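Local coordinates for HD-GYP domain-containing protein (PDB 3TM8) that binds a pair of iron ions in its HD-GYP domain and probably acts as a phosphodiesterase of the cyclic-di-GMP class, at residues S25-T30 / Q116-E121; T30-Q35 / I111-Q116; L67-L72 / E161-T166; T107-I112 / S155-I160. All coordinates share one frame; numbering follows the deposited sequence. Where two conformers were deposited one is given.

How the contacts relate
From the N terminus, strand 23-27 and the 3-10 turn after it meet helix 105-125 in contact 1, which closes a long loop through both small sheets and helix 82-97. Contact 2 closes a shorter loop within this one, setting residues 30-35 against the preceding turns of the same helix. Contact 3 begins between these segments, at 67-72, and runs to 161-166, so it crosses contacts 1 and 2. Contact 4, joining 107-112 to 155-160, is enclosed by contact 3 but crosses contact 1; it shares I111 and I112 with contact 2. Together they tie the N-terminal region, through helix 105-125 and directly, to helix 153-158 and the loop leading into helix 167-185, which bears the iron ligand H170.

Contact 1: residues S25-T30 / Q116-E121; sequences SIRVST and QQNNAE
S29 and N118 mark the nearest approach of the two backbones, with CA atoms 6.2 Å apart where the strand 25-27 gives way to a 3-10 turn beside a stretch of regular helix. R27 carries most of the polar contact. Its chain is extended from CG to NE, crosses the N118 side chain at about a right angle and meets it with the guanidinium edge; alongside E121, whose side chain runs the opposite way, R27 CD passes 3.5 Å from E121 CB. NH1 donates to N118 OD1 at 2.9 Å, nearly straight (165°); the oxygen lies in the guanidinium plane, yet the donor stands 42° out of the amide plane, away from a lone-pair direction. A water reinforces this joint by accepting from R27 N and donating to the same OD1. NH2 also forms salt bridges with E122 and E125, farther along the same helix.

N118 CG is anti to its own N (chi1 -179°), which carries the amide over to T30, whose CG2 methyl lies 3.4 Å from N118 CG. The hydroxyl of T30 turns back instead: OG1 donates to R27 O at 2.7 Å, and T30 N reaches that oxygen too, so two bonds fix the turn. S29 OG bonds to G114 O of the helix, while its CB rests 3.8 Å from Q117 CD.

The geometry is that of a strand end docked, through a 3-10 turn, on a helix whose Q117 also touches H169 and V172 of helix 167-185, the helix bearing the iron ligand H170.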
loop_
_atom_site.group_PDB
_atom_site.type_symbol
_atom_site.label_atom_id
_atom_site.label_comp_id
_atom_site.label_asym_id
_atom_site.label_seq_id
_atom_site.Cartn_x
_atom_site.Cartn_y
_atom_site.Cartn_z
ATOM N N SER A 25 7.152 -5.443 19.510
ATOM C CA SER A 25 7.079 -4.496 18.411
ATOM C C SER A 25 5.650 -4.316 17.909
ATOM O O SER A 25 4.822 -5.232 17.958
ATOM C CB SER A 25 8.007 -4.911 17.266
ATOM O OG SER A 25 7.512 -6.053 16.604
ATOM N N ILE A 26 5.377 -3.104 17.454
ATOM C CA ILE A 26 4.134 -2.772 16.773
ATOM C C ILE A 26 4.494 -2.009 15.499
ATOM O O ILE A 26 5.548 -1.382 15.423
ATOM C CB ILE A 26 3.175 -1.936 17.665
ATOM C CG1 ILE A 26 3.802 -0.592 18.053
ATOM C CG2 ILE A 26 2.735 -2.735 18.892
ATOM C CD1 ILE A 26 2.777 0.413 18.569
ATOM N N ARG A 27 3.626 -2.064 14.497
ATOM C CA ARG A 27 3.858 -1.306 13.276
ATOM C C ARG A 27 3.235 0.071 13.414
ATOM O O ARG A 27 2.100 0.219 13.854
ATOM C CB ARG A 27 3.322 -2.052 12.056
ATOM C CG ARG A 27 3.958 -3.419 11.910
ATOM C CD ARG A 27 3.749 -4.042 10.531
ATOM N NE ARG A 27 4.282 -5.393 10.544
ATOM C CZ ARG A 27 3.609 -6.450 10.984
ATOM N NH1 ARG A 27 2.346 -6.315 11.378
ATOM N NH2 ARG A 27 4.193 -7.643 11.010
ATOM N N VAL A 28 3.991 1.090 13.038
ATOM C CA VAL A 28 3.565 2.455 13.295
ATOM C C VAL A 28 2.288 2.837 12.547
ATOM O O VAL A 28 1.547 3.706 12.994
ATOM C CB VAL A 28 4.717 3.446 13.021
ATOM C CG1 VAL A 28 4.236 4.889 13.098
ATOM C CG2 VAL A 28 5.851 3.193 14.016
ATOM N N SER A 29 2.013 2.173 11.426
ATOM C CA SER A 29 0.800 2.497 10.680
ATOM C C SER A 29 -0.484 2.113 11.418
ATOM O O SER A 29 -1.566 2.458 10.964
ATOM C CB SER A 29 0.818 1.862 9.294
ATOM O OG SER A 29 0.781 0.459 9.400
ATOM N N THR A 30 -0.361 1.402 12.539
ATOM C CA THR A 30 -1.515 1.077 13.372
ATOM C C THR A 30 -1.869 2.175 14.377
ATOM O O THR A 30 -2.835 2.030 15.119
ATOM C CB THR A 30 -1.338 -0.259 14.135
ATOM O OG1 THR A 30 -0.270 -0.148 15.080
ATOM C CG2 THR A 30 -1.082 -1.416 13.178
ATOM N N GLN A 116 -4.546 -1.393 6.349
ATOM C CA GLN A 116 -4.169 -2.084 5.119
ATOM C C GLN A 116 -2.652 -2.202 5.015
ATOM O O GLN A 116 -2.121 -3.254 4.656
ATOM C CB GLN A 116 -4.709 -1.354 3.887
ATOM C CG GLN A 116 -6.228 -1.315 3.775
ATOM C CD GLN A 116 -6.848 -2.679 3.530
ATOM O OE1 GLN A 116 -6.396 -3.443 2.673
ATOM N NE2 GLN A 116 -7.887 -2.998 4.297
ATOM N N GLN A 117 -1.948 -1.123 5.358
ATOM C CA GLN A 117 -0.498 -1.142 5.287
ATOM C C GLN A 117 0.057 -2.175 6.256
ATOM O O GLN A 117 0.970 -2.930 5.925
ATOM C CB GLN A 117 0.052 0.242 5.605
ATOM C CG GLN A 117 1.540 0.376 5.422
ATOM C CD GLN A 117 2.029 1.773 5.717
ATOM O OE1 GLN A 117 1.271 2.743 5.646
ATOM N NE2 GLN A 117 3.296 1.880 6.082
ATOM N N ASN A 118 -0.514 -2.208 7.457
ATOM C CA ASN A 118 -0.109 -3.175 8.471
ATOM C C ASN A 118 -0.293 -4.604 7.988
ATOM O O ASN A 118 0.578 -5.460 8.185
ATOM C CB ASN A 118 -0.903 -2.920 9.752
ATOM C CG ASN A 118 -0.536 -3.856 10.892
ATOM O OD1 ASN A 118 0.626 -3.963 11.293
ATOM N ND2 ASN A 118 -1.548 -4.488 11.467
ATOM N N ASN A 119 -1.432 -4.865 7.347
ATOM C CA ASN A 119 -1.734 -6.209 6.873
ATOM C C ASN A 119 -0.734 -6.650 5.809
ATOM O O ASN A 119 -0.316 -7.806 5.771
ATOM C CB ASN A 119 -3.146 -6.281 6.290
ATOM C CG ASN A 119 -4.226 -5.936 7.300
ATOM O OD1 ASN A 119 -4.020 -5.989 8.519
ATOM N ND2 ASN A 119 -5.396 -5.580 6.795
ATOM N N ALA A 120 -0.355 -5.717 4.941
ATOM C CA ALA A 120 0.618 -6.009 3.890
ATOM C C ALA A 120 1.987 -6.309 4.485
ATOM O O ALA A 120 2.656 -7.263 4.088
ATOM C CB ALA A 120 0.722 -4.850 2.935
ATOM N N GLU A 121 2.404 -5.491 5.450
ATOM C CA GLU A 121 3.693 -5.687 6.096
ATOM C C GLU A 121 3.746 -7.047 6.778
ATOM O O GLU A 121 4.764 -7.731 6.743
ATOM C CB GLU A 121 3.955 -4.572 7.107
ATOM C CG GLU A 121 4.130 -3.187 6.490
ATOM C CD GLU A 121 4.450 -2.122 7.526
ATOM O OE1 GLU A 121 3.511 -1.436 7.996
ATOM O OE2 GLU A 121 5.640 -1.973 7.867
HETATM O O HOH W 1 1.354 -3.901 14.449
HETATM O O HOH W 2 4.180 0.609 9.858
#

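Contact 2: residues T30-Q35 / I111-Q116. With DMS (dimethyl sulfoxide), chain G.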
loop_
_atom_site.group_PDB
_atom_site.type_symbol
_atom_site.label_atom_id
_atom_site.label_comp_id
_atom_site.label_asym_id
_atom_site.label_seq_id
_atom_site.Cartn_x
_atom_site.Cartn_y
_atom_site.Cartn_z
ATOM N N THR A 30 -0.361 1.402 12.539
ATOM C CA THR A 30 -1.515 1.077 13.372
ATOM C C THR A 30 -1.869 2.175 14.377
ATOM O O THR A 30 -2.835 2.030 15.119
ATOM C CB THR A 30 -1.338 -0.259 14.135
ATOM O OG1 THR A 30 -0.270 -0.148 15.080
ATOM C CG2 THR A 30 -1.082 -1.416 13.178
ATOM N N LEU A 31 -1.074 3.246 14.433
ATOM C CA LEU A 31 -1.329 4.348 15.364
ATOM C C LEU A 31 -1.978 5.492 14.599
ATOM O O LEU A 31 -1.295 6.296 13.962
ATOM C CB LEU A 31 -0.029 4.796 16.046
ATOM C CG LEU A 31 0.641 3.682 16.856
ATOM C CD1 LEU A 31 2.026 4.138 17.323
ATOM C CD2 LEU A 31 -0.221 3.245 18.046
ATOM N N ARG A 32 -3.309 5.523 14.616
ATOM C CA ARG A 32 -4.057 6.437 13.770
ATOM C C ARG A 32 -5.340 6.844 14.467
ATOM O O ARG A 32 -5.826 6.136 15.352
ATOM C CB ARG A 32 -4.429 5.769 12.433
ATOM C CG ARG A 32 -3.257 5.359 11.541
ATOM C CD ARG A 32 -2.562 6.562 10.884
ATOM N NE ARG A 32 -1.390 6.156 10.098
ATOM C CZ ARG A 32 -1.412 5.807 8.812
ATOM N NH1 ARG A 32 -2.535 5.859 8.115
ATOM N NH2 ARG A 32 -0.294 5.432 8.208
ATOM N N GLY A 33 -5.898 7.974 14.052
ATOM C CA GLY A 33 -7.207 8.380 14.517
ATOM C C GLY A 33 -7.218 8.975 15.908
ATOM O O GLY A 33 -6.171 9.163 16.542
ATOM N N ASP A 34 -8.425 9.258 16.382
ATOM C CA ASP A 34 -8.627 10.028 17.605
ATOM C C ASP A 34 -8.724 9.209 18.900
ATOM O O ASP A 34 -8.831 9.785 19.982
ATOM C CB ASP A 34 -9.846 10.956 17.460
ATOM C CG ASP A 34 -11.147 10.200 17.220
ATOM O OD1 ASP A 34 -11.133 9.115 16.601
ATOM O OD2 ASP A 34 -12.200 10.705 17.658
ATOM N N GLN A 35 -8.674 7.882 18.809
ATOM C CA GLN A 35 -8.722 7.071 20.024
ATOM C C GLN A 35 -7.474 7.317 20.870
ATOM O O GLN A 35 -6.362 7.293 20.361
ATOM C CB GLN A 35 -8.869 5.573 19.731
ATOM C CG GLN A 35 -8.994 4.759 21.016
ATOM C CD GLN A 35 -9.016 3.250 20.832
ATOM O OE1 GLN A 35 -9.018 2.511 21.820
ATOM N NE2 GLN A 35 -9.023 2.779 19.580
ATOM N N ILE A 111 -7.258 5.567 9.665
ATOM C CA ILE A 111 -7.196 4.272 10.315
ATOM C C ILE A 111 -7.126 3.140 9.296
ATOM O O ILE A 111 -6.295 2.246 9.399
ATOM C CB ILE A 111 -8.391 4.064 11.267
ATOM C CG1 ILE A 111 -8.309 5.047 12.444
ATOM C CG2 ILE A 111 -8.442 2.620 11.748
ATOM C CD1 ILE A 111 -9.605 5.174 13.215
ATOM N N ILE A 112 -8.008 3.175 8.304
ATOM C CA ILE A 112 -8.095 2.063 7.365
ATOM C C ILE A 112 -6.850 1.972 6.461
ATOM O O ILE A 112 -6.327 0.879 6.235
ATOM C CB ILE A 112 -9.389 2.134 6.548
ATOM C CG1 ILE A 112 -10.576 1.866 7.480
ATOM C CG2 ILE A 112 -9.361 1.131 5.410
ATOM C CD1 ILE A 112 -11.900 2.284 6.907
ATOM N N GLN A 113 -6.363 3.106 5.968
ATOM C CA GLN A 113 -5.129 3.108 5.179
ATOM C C GLN A 113 -3.996 2.457 5.965
ATOM O O GLN A 113 -3.240 1.634 5.438
ATOM C CB GLN A 113 -4.757 4.538 4.770
ATOM C CG GLN A 113 -3.598 4.671 3.770
ATOM C CD GLN A 113 -2.232 4.512 4.385
ATOM O OE1 GLN A 113 -2.033 4.713 5.581
ATOM N NE2 GLN A 113 -1.262 4.176 3.551
ATOM N N GLY A 114 -3.895 2.803 7.245
ATOM C CA GLY A 114 -2.805 2.282 8.055
ATOM C C GLY A 114 -2.971 0.807 8.376
ATOM O O GLY A 114 -1.995 0.056 8.501
ATOM N N SER A 115 -4.219 0.383 8.535
ATOM C CA SER A 115 -4.507 -1.023 8.771
ATOM C C SER A 115 -4.166 -1.869 7.538
ATOM O O SER A 115 -3.570 -2.937 7.668
ATOM C CB SER A 115 -5.979 -1.202 9.164
ATOM O OG SER A 115 -6.256 -2.557 9.429
ATOM N N GLN A 116 -4.546 -1.393 6.349
ATOM C CA GLN A 116 -4.169 -2.084 5.119
ATOM C C GLN A 116 -2.652 -2.202 5.015
ATOM O O GLN A 116 -2.121 -3.254 4.656
ATOM C CB GLN A 116 -4.709 -1.354 3.887
ATOM C CG GLN A 116 -6.228 -1.315 3.775
ATOM C CD GLN A 116 -6.848 -2.679 3.530
ATOM O OE1 GLN A 116 -6.396 -3.443 2.673
ATOM N NE2 GLN A 116 -7.887 -2.998 4.297
HETATM S S DMS G . 3.134 6.485 10.089
HETATM O O DMS G . 2.303 5.076 9.368
HETATM C C1 DMS G . 4.548 6.819 9.008
HETATM C C2 DMS G . 2.191 8.011 9.837
#
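R32 and I111 form the close end of this contact: their CA atoms are 5.1 Å apart, the smallest such separation between the segments, and R32 CB lies 3.9 Å from I111 CG1. G33 follows with its CA 4.1 Å from the same CG1, at a positive phi. Both residues are buried, and with no side chain on G33 the loop can run close over the isoleucine.

From this packed end the arginine chain bends at chi2 (-73°) and travels along the helix to Q113. NH1 donates to Q113 OE1 at 2.8 Å and NH2 to the same oxygen at 3.2 Å, an end-on grip by two nitrogens on one acceptor. Guanidinium and amide are nearly coplanar, 4° apart, and both donors lie in the carbonyl plane, so the paired bonds would resist rotation of one group against the other. G114 CA sits over one guanidinium face, where a glycine lets the arginine lie near the helix backbone. A loop is thus tied to the side of helix 105-125 by an arginine that also donates from NH1 to D110 O, a backbone carbonyl of the preceding turn.

On its other side the guanidinium meets a small bound molecule, not the helix: NH2 donates to the oxygen of a dimethyl sulfoxide, 2.9 Å away at 166°, probably from the crystallisation liquor. The contact is looser farther along the loop, where exposed D34 reaches no closer than 5.4 Å to helix residues 111-116.

Contact 3: residues L67-L72 / E161-T166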
loop_
_atom_site.group_PDB
_atom_site.type_symbol
_atom_site.label_atom_id
_atom_site.label_comp_id
_atom_site.label_asym_id
_atom_site.label_seq_id
_atom_site.Cartn_x
_atom_site.Cartn_y
_atom_site.Cartn_z
ATOM N N LEU A 67 4.121 11.252 13.694
ATOM C CA LEU A 67 4.502 9.943 13.182
ATOM C C LEU A 67 4.926 9.991 11.715
ATOM O O LEU A 67 5.203 8.952 11.123
ATOM C CB LEU A 67 3.347 8.950 13.353
ATOM C CG LEU A 67 2.928 8.760 14.811
ATOM C CD1 LEU A 67 1.724 7.822 14.921
ATOM C CD2 LEU A 67 4.104 8.254 15.646
ATOM N N LYS A 68 4.968 11.193 11.146
ATOM C CA LYS A 68 5.288 11.379 9.730
ATOM C C LYS A 68 6.695 11.929 9.512
ATOM O O LYS A 68 7.239 12.626 10.365
ATOM C CB LYS A 68 4.264 12.319 9.085
ATOM C CG LYS A 68 2.875 11.707 8.935
ATOM C CD LYS A 68 1.825 12.730 8.523
ATOM C CE LYS A 68 2.094 13.306 7.142
ATOM N NZ LYS A 68 3.015 14.476 7.174
ATOM N N ASP A 69 7.273 11.621 8.353
ATOM C CA ASP A 69 8.564 12.182 7.940
ATOM C C ASP A 69 9.727 11.747 8.827
ATOM O O ASP A 69 10.769 12.405 8.852
ATOM C CB ASP A 69 8.514 13.715 7.907
ATOM C CG ASP A 69 7.463 14.240 6.974
ATOM O OD1 ASP A 69 7.655 14.123 5.745
ATOM O OD2 ASP A 69 6.448 14.775 7.468
ATOM N N LYS A 70 9.555 10.634 9.532
ATOM C CA LYS A 70 10.543 10.188 10.508
ATOM C C LYS A 70 11.030 8.770 10.212
ATOM O O LYS A 70 11.739 8.177 11.015
ATOM C CB LYS A 70 9.936 10.280 11.907
ATOM C CG LYS A 70 9.659 11.734 12.343
ATOM C CD LYS A 70 8.512 11.803 13.335
ATOM C CE LYS A 70 8.171 13.225 13.751
ATOM N NZ LYS A 70 7.939 14.179 12.630
ATOM N N LYS A 71 10.652 8.242 9.048
ATOM C CA LYS A 71 11.024 6.887 8.637
ATOM C C LYS A 71 10.666 5.839 9.690
ATOM O O LYS A 71 11.365 4.839 9.854
ATOM C CB LYS A 71 12.516 6.807 8.281
ATOM C CG LYS A 71 12.947 7.753 7.172
ATOM C CD LYS A 71 14.464 7.801 7.054
ATOM C CE LYS A 71 14.926 8.976 6.203
ATOM N NZ LYS A 71 16.414 9.046 6.099
ATOM N N LEU A 72 9.563 6.065 10.397
ATOM C CA LEU A 72 9.121 5.140 11.426
ATOM C C LEU A 72 8.454 3.930 10.783
ATOM O O LEU A 72 7.571 4.060 9.930
ATOM C CB LEU A 72 8.162 5.828 12.389
ATOM C CG LEU A 72 8.825 6.864 13.294
ATOM C CD1 LEU A 72 7.759 7.729 13.954
ATOM C CD2 LEU A 72 9.712 6.184 14.335
ATOM N N GLU A 161 -0.192 11.356 2.448
ATOM C CA GLU A 161 1.029 11.328 1.662
ATOM C C GLU A 161 1.984 10.237 2.134
ATOM O O GLU A 161 2.111 9.975 3.328
ATOM C CB GLU A 161 1.715 12.697 1.713
ATOM C CG GLU A 161 2.973 12.792 0.858
ATOM C CD GLU A 161 3.599 14.175 0.865
ATOM O OE1 GLU A 161 2.995 15.110 1.436
ATOM O OE2 GLU A 161 4.702 14.325 0.295
ATOM N N ASN A 162 2.671 9.611 1.185
ATOM C CA ASN A 162 3.662 8.592 1.502
ATOM C C ASN A 162 5.009 9.267 1.772
ATOM O O ASN A 162 5.933 9.188 0.961
ATOM C CB ASN A 162 3.747 7.596 0.338
ATOM C CG ASN A 162 4.572 6.360 0.665
ATOM O OD1 ASN A 162 5.204 6.267 1.725
ATOM N ND2 ASN A 162 4.582 5.402 -0.255
ATOM N N THR A 163 5.104 9.935 2.920
ATOM C CA THR A 163 6.258 10.779 3.237
ATOM C C THR A 163 7.579 10.009 3.305
ATOM O O THR A 163 8.638 10.530 2.941
ATOM C CB THR A 163 6.041 11.587 4.557
ATOM O OG1 THR A 163 6.061 10.709 5.696
ATOM C CG2 THR A 163 4.721 12.339 4.515
ATOM N N ASP A 164 7.510 8.769 3.763
ATOM C CA ASP A 164 8.702 7.949 3.963
ATOM C C ASP A 164 8.977 7.043 2.759
ATOM O O ASP A 164 9.939 6.281 2.758
ATOM C CB ASP A 164 8.562 7.108 5.236
ATOM C CG ASP A 164 8.477 7.954 6.494
ATOM O OD1 ASP A 164 9.218 8.956 6.613
ATOM O OD2 ASP A 164 7.672 7.602 7.375
ATOM N N LYS A 165 8.121 7.131 1.743
ATOM C CA LYS A 165 8.316 6.419 0.476
ATOM C C LYS A 165 8.400 4.902 0.652
ATOM O O LYS A 165 9.236 4.247 0.029
ATOM C CB LYS A 165 9.570 6.928 -0.241
ATOM C CG LYS A 165 9.694 8.434 -0.279
ATOM C CD LYS A 165 8.590 9.059 -1.109
ATOM C CE LYS A 165 8.730 10.583 -1.111
ATOM N NZ LYS A 165 7.775 11.240 -2.040
ATOM N N THR A 166 7.528 4.340 1.484
ATOM C CA THR A 166 7.583 2.906 1.758
ATOM C C THR A 166 6.752 2.096 0.766
ATOM O O THR A 166 5.768 2.587 0.192
ATOM C CB THR A 166 7.094 2.572 3.172
ATOM O OG1 THR A 166 5.714 2.942 3.302
ATOM C CG2 THR A 166 7.925 3.317 4.207
HETATM O O HOH W 3 7.655 8.494 9.903
HETATM O O HOH W 4 7.393 4.960 7.360
#
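D164 and K71 bring the two loops together, with D164 leaning across toward the backbone of 69-72. Its CB points at that loop, and CG, anti to the carbonyl carbon at chi1 -64°, comes 3.5 Å from K71 CA. At the tip the two oxygens divide the work. OD1 accepts from K71 N at 2.9 Å, with a bent N-H angle of 147°, the donor arriving from above the carboxylate plane (57° out of it). OD2 takes two waters, each at 2.7 Å. One of these also accepts from K70 N and L72 N and donates to L67 O, the other donates to L72 O, so the carboxylate is linked to the backbone of L67 and 70-72, directly at K71 and otherwise through water.

T163 makes the second link. Its OG1 accepts from D69 N at 3.1 Å, and its CG2 packs 3.8 Å from K68 NZ, the two side chains crossing at about a right angle. D69 OD1 comes close to T163 CB, while OD2 forms a weak salt bridge with K68 NZ at 3.5 Å. With D69 and K71 exposed, the joint lies at the surface.

T163 and D164 occupy the middle of a type I beta turn from N162 to K165. N162 OD1 accepts from T166 N and its ND2 donates to T166 O, bracing the turn that runs into T166, the N-cap of helix 167-185. The contact therefore joins the N-terminal region to the start of the helix that carries the iron ligand H170 of the HD-GYP site.

Contact 4: residues T107-I112 / S155-I160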
loop_
_atom_site.group_PDB
_atom_site.type_symbol
_atom_site.label_atom_id
_atom_site.label_comp_id
_atom_site.label_asym_id
_atom_site.label_seq_id
_atom_site.Cartn_x
_atom_site.Cartn_y
_atom_site.Cartn_z
ATOM N N THR A 107 -10.587 10.690 9.279
ATOM C CA THR A 107 -10.153 9.868 10.392
ATOM C C THR A 107 -10.372 8.390 10.092
ATOM O O THR A 107 -9.517 7.557 10.377
ATOM C CB THR A 107 -10.838 10.296 11.701
ATOM O OG1 THR A 107 -10.525 11.671 11.946
ATOM C CG2 THR A 107 -10.347 9.462 12.866
ATOM N N ARG A 108 -11.515 8.065 9.495
ATOM C CA ARG A 108 -11.769 6.689 9.080
ATOM C C ARG A 108 -10.706 6.222 8.080
ATOM O O ARG A 108 -10.165 5.121 8.208
ATOM C CB ARG A 108 -13.160 6.567 8.460
ATOM C CG ARG A 108 -14.292 6.946 9.412
ATOM C CD ARG A 108 -15.659 6.763 8.767
ATOM N NE ARG A 108 -15.823 5.387 8.329
ATOM C CZ ARG A 108 -16.664 4.991 7.378
ATOM N NH1 ARG A 108 -17.450 5.867 6.768
ATOM N NH2 ARG A 108 -16.710 3.708 7.040
ATOM N N ALA A 109 -10.405 7.065 7.092
ATOM C CA ALA A 109 -9.394 6.755 6.088
ATOM C C ALA A 109 -8.006 6.621 6.707
ATOM O O ALA A 109 -7.254 5.727 6.334
ATOM C CB ALA A 109 -9.394 7.803 5.001
ATOM N N ASP A 110 -7.663 7.499 7.648
ATOM C CA ASP A 110 -6.370 7.398 8.343
ATOM C C ASP A 110 -6.223 6.010 8.960
ATOM O O ASP A 110 -5.195 5.348 8.816
ATOM C CB ASP A 110 -6.244 8.432 9.464
ATOM C CG ASP A 110 -5.950 9.843 8.968
ATOM O OD1 ASP A 110 -5.770 10.056 7.747
ATOM O OD2 ASP A 110 -5.881 10.752 9.831
ATOM N N ILE A 111 -7.258 5.567 9.665
ATOM C CA ILE A 111 -7.196 4.272 10.315
ATOM C C ILE A 111 -7.126 3.140 9.296
ATOM O O ILE A 111 -6.295 2.246 9.399
ATOM C CB ILE A 111 -8.391 4.064 11.267
ATOM C CG1 ILE A 111 -8.309 5.047 12.444
ATOM C CG2 ILE A 111 -8.442 2.620 11.748
ATOM C CD1 ILE A 111 -9.605 5.174 13.215
ATOM N N ILE A 112 -8.008 3.175 8.304
ATOM C CA ILE A 112 -8.095 2.063 7.365
ATOM C C ILE A 112 -6.850 1.972 6.461
ATOM O O ILE A 112 -6.327 0.879 6.235
ATOM C CB ILE A 112 -9.389 2.134 6.548
ATOM C CG1 ILE A 112 -10.576 1.866 7.480
ATOM C CG2 ILE A 112 -9.361 1.131 5.410
ATOM C CD1 ILE A 112 -11.900 2.284 6.907
ATOM N N SER A 155 -10.709 9.993 -1.953
ATOM C CA SER A 155 -10.059 11.290 -1.804
ATOM C C SER A 155 -9.359 11.406 -0.447
ATOM O O SER A 155 -8.237 11.923 -0.361
ATOM C CB SER A 155 -11.058 12.433 -2.007
ATOM O OG SER A 155 -12.121 12.356 -1.077
ATOM N N ALA A 156 -10.002 10.913 0.607
ATOM C CA ALA A 156 -9.394 10.952 1.933
ATOM C C ALA A 156 -8.126 10.105 2.001
ATOM O O ALA A 156 -7.126 10.518 2.588
ATOM C CB ALA A 156 -10.393 10.497 2.982
ATOM N N VAL A 157 -8.159 8.918 1.405
ATOM C CA VAL A 157 -6.972 8.072 1.395
ATOM C C VAL A 157 -5.850 8.736 0.599
ATOM O O VAL A 157 -4.689 8.716 1.011
ATOM C CB VAL A 157 -7.275 6.652 0.864
ATOM C CG1 VAL A 157 -5.980 5.886 0.617
ATOM C CG2 VAL A 157 -8.177 5.907 1.861
ATOM N N MET A 158 -6.206 9.356 -0.521
ATOM C CA MET A 158 -5.207 10.009 -1.359
ATOM C C MET A 158 -4.611 11.260 -0.700
ATOM O O MET A 158 -3.604 11.778 -1.165
ATOM C CB MET A 158 -5.766 10.301 -2.758
ATOM C CG MET A 158 -6.103 9.038 -3.560
ATOM S SD MET A 158 -4.704 7.917 -3.866
ATOM C CE MET A 158 -3.679 8.909 -4.945
ATOM N N ASN A 159 -5.226 11.728 0.385
ATOM C CA ASN A 159 -4.677 12.825 1.184
ATOM C C ASN A 159 -3.536 12.391 2.092
ATOM O O ASN A 159 -2.830 13.228 2.658
ATOM C CB ASN A 159 -5.756 13.436 2.079
ATOM C CG ASN A 159 -6.684 14.362 1.340
ATOM O OD1 ASN A 159 -6.324 14.941 0.315
ATOM N ND2 ASN A 159 -7.895 14.518 1.868
ATOM N N ILE A 160 -3.370 11.083 2.256
ATOM C CA ILE A 160 -2.368 10.572 3.177
ATOM C C ILE A 160 -1.059 10.350 2.420
ATOM O O ILE A 160 -0.841 9.301 1.817
ATOM C CB ILE A 160 -2.836 9.264 3.852
ATOM C CG1 ILE A 160 -4.259 9.424 4.414
ATOM C CG2 ILE A 160 -1.862 8.844 4.951
ATOM C CD1 ILE A 160 -4.878 8.123 4.889
#
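D110 OD1 accepts a hydrogen bond from Q106 NE2 and also meets I160 across the contact, CD1 of the isoleucine lying 3.6 Å and CG1 3.7 Å from this oxygen. Q106 joins the two sides further: NE2 also donates to A156 O, and OE1 accepts from N159 ND2. No hydrogen bond runs directly between 107-112 and 155-160; this glutamine, one turn before D110, provides a polar link between them.

The rest is apolar. A109 CB touches A156 CB at 3.5 Å and V157 CG2 at 3.9 Å, and small side chains at the closest point let the backbones approach to 5.4 Å between the CA atoms of A109 and V157. With chi1 of V157 at 169°, CG2 lies anti to the carbonyl carbon, and this branch is the one that meets A109. I160, in the loop that follows, places CD1 3.7 Å from A109 O, so that it lies beside the alanine contact, close to D110.

Helix 105-125 thus lies against the short helix 153-158. V157 also packs on Y143 of helix 130-149 and T176 of helix 167-185, while I111 and I112 touch A96 of helix 82-97.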